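Local coordinates for oxidoreductase, NAD-binding/iron-sulfur cluster-binding protein (Nitratireductor pacificus pht-3B, PDB 6ZXU) that probably removes halogen from organohalide substrates by reductive dehalogenation, using a bound cobalamin and two [4Fe-4S] clusters, at residues E548-A553 with S586-C591. Numbering follows the deposited sequence.
With SF4 (iron/sulfur cluster), chain E.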
# COMPACT_ATOMS: atom_id res chain seq x y z
N GLU A 548 5.34 -18.53 -13.00
CA GLU A 548 5.98 -18.40 -11.72
C GLU A 548 5.13 -18.64 -10.54
O GLU A 548 5.59 -18.56 -9.41
CB GLU A 548 6.65 -17.04 -11.63
CG GLU A 548 7.77 -16.79 -12.64
CD GLU A 548 8.99 -17.76 -12.48
OE1 GLU A 548 9.14 -18.41 -11.39
OE2 GLU A 548 9.70 -17.88 -13.47
N CYS A 549 3.85 -18.90 -10.74
CA CYS A 549 2.91 -19.04 -9.60
C CYS A 549 3.22 -20.38 -8.89
O CYS A 549 3.13 -21.40 -9.57
CB CYS A 549 1.42 -19.09 -10.06
SG CYS A 549 0.26 -19.53 -8.74
N PRO A 550 3.54 -20.37 -7.57
CA PRO A 550 3.87 -21.63 -6.87
C PRO A 550 2.80 -22.71 -6.90
O PRO A 550 3.14 -23.87 -6.81
CB PRO A 550 4.10 -21.20 -5.44
CG PRO A 550 4.38 -19.71 -5.53
CD PRO A 550 3.62 -19.21 -6.69
N CYS A 551 1.52 -22.38 -7.16
CA CYS A 551 0.47 -23.39 -7.22
C CYS A 551 -0.29 -23.44 -8.52
O CYS A 551 -1.35 -23.99 -8.54
CB CYS A 551 -0.48 -23.23 -6.06
SG CYS A 551 -1.41 -21.71 -6.16
N ASN A 552 0.28 -22.93 -9.60
CA ASN A 552 -0.32 -23.00 -10.93
C ASN A 552 -1.74 -22.48 -11.01
O ASN A 552 -2.57 -23.04 -11.72
CB ASN A 552 -0.26 -24.41 -11.51
CG ASN A 552 1.13 -25.02 -11.39
OD1 ASN A 552 2.17 -24.40 -11.76
ND2 ASN A 552 1.16 -26.20 -10.77
N ALA A 553 -2.04 -21.43 -10.25
CA ALA A 553 -3.40 -20.93 -10.17
C ALA A 553 -3.71 -19.97 -11.33
O ALA A 553 -4.86 -19.74 -11.63
CB ALA A 553 -3.62 -20.24 -8.84
N SER A 586 4.82 -16.03 4.85
CA SER A 586 3.51 -15.49 5.26
C SER A 586 2.70 -15.00 4.03
O SER A 586 2.96 -13.93 3.52
CB SER A 586 3.76 -14.34 6.20
OG SER A 586 2.60 -14.08 6.90
N ALA A 587 1.79 -15.82 3.57
CA ALA A 587 0.93 -15.56 2.37
C ALA A 587 1.78 -15.50 1.11
O ALA A 587 2.80 -16.17 1.02
CB ALA A 587 0.10 -14.32 2.59
N CYS A 588 1.39 -14.76 0.09
CA CYS A 588 2.01 -14.78 -1.21
C CYS A 588 1.51 -13.64 -2.08
O CYS A 588 0.32 -13.31 -2.02
CB CYS A 588 1.75 -16.09 -1.96
SG CYS A 588 2.56 -16.28 -3.61
N GLY A 589 2.42 -13.08 -2.85
CA GLY A 589 2.13 -12.13 -3.93
C GLY A 589 3.16 -12.19 -5.01
O GLY A 589 3.52 -11.19 -5.63
N ARG A 590 3.64 -13.38 -5.26
CA ARG A 590 4.69 -13.60 -6.19
C ARG A 590 4.39 -13.16 -7.59
O ARG A 590 5.27 -12.68 -8.36
CB ARG A 590 5.11 -15.08 -6.18
CG ARG A 590 6.29 -15.39 -7.09
CD ARG A 590 7.00 -16.71 -6.75
NE ARG A 590 7.94 -17.15 -7.80
CZ ARG A 590 9.16 -16.70 -7.95
NH1 ARG A 590 9.63 -15.81 -7.10
NH2 ARG A 590 9.87 -17.08 -9.01
N CYS A 591 3.12 -13.30 -8.00
CA CYS A 591 2.64 -12.88 -9.32
C CYS A 591 2.86 -11.41 -9.51
O CYS A 591 3.20 -10.95 -10.62
CB CYS A 591 1.17 -13.31 -9.46
SG CYS A 591 0.13 -12.89 -8.06
FE1 SF4 E . -1.86 -16.59 -5.58
FE2 SF4 E . 0.87 -16.44 -5.10
FE3 SF4 E . -0.27 -14.95 -7.18
FE4 SF4 E . -0.04 -17.69 -7.34
S1 SF4 E . 1.59 -16.21 -7.21
S2 SF4 E . -1.84 -16.41 -7.83
S3 SF4 E . -0.38 -18.27 -5.17
S4 SF4 E . -0.72 -14.79 -5.01
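The backbone of 548-553 meets 586-591 through the carbonyl O of Glu548, which takes a bond from Arg590 NE, beside a [4Fe-4S] cluster of the ferredoxin-type dicluster domain to which the two segments supply three cysteine ligands. Past helix 544-548 the backbone makes a type I turn from Cys549 to Asn552, closed by Asn552 N to Cys549 O, while 586-591 is an irregular loop, with a positive phi at Ala587, until Gly589 takes the N-cap position of helix 590-594. Iron coordination by the thiolates of Cys549, Cys588 and Cys591 is direct, Cys588 SG lying 2.3 Å from FE2; Cys575 completes the site.

Backbone N-H groups point at two of these sulfurs: Ala553 N reaches Cys549 SG nearly straight (169°), joined by Cys551 N, and Arg590 N points at Cys588 SG at 3.5 Å. Such bonds would probably stabilise negative charge on the thiolates. Pro550 lies against the cluster, its CD 3.7 Å from S1, and its CG packs on Arg590 CD and Cys588 SG.

Arg590 CB lies 3.8 Å from S1 of the cluster; from there CG opposite the backbone N (chi1 -177°) and an extended chain to NE take the guanidinium to Glu548. Its grip is side-on: NE donates to Glu548 O at 3.2 Å, near the guanidinium plane, and NH2 forms a salt bridge with OE1, which also bonds Ser664 OG; NH1 turns to Ser439 O. An alanine here would remove all three bonds and is likely to leave the Glu548 carboxylate without its charged mate. The two flat groups stand 81° apart, with Arg590 NH2 meeting Glu548 OE1 at 2.8 Å from above the carboxylate plane.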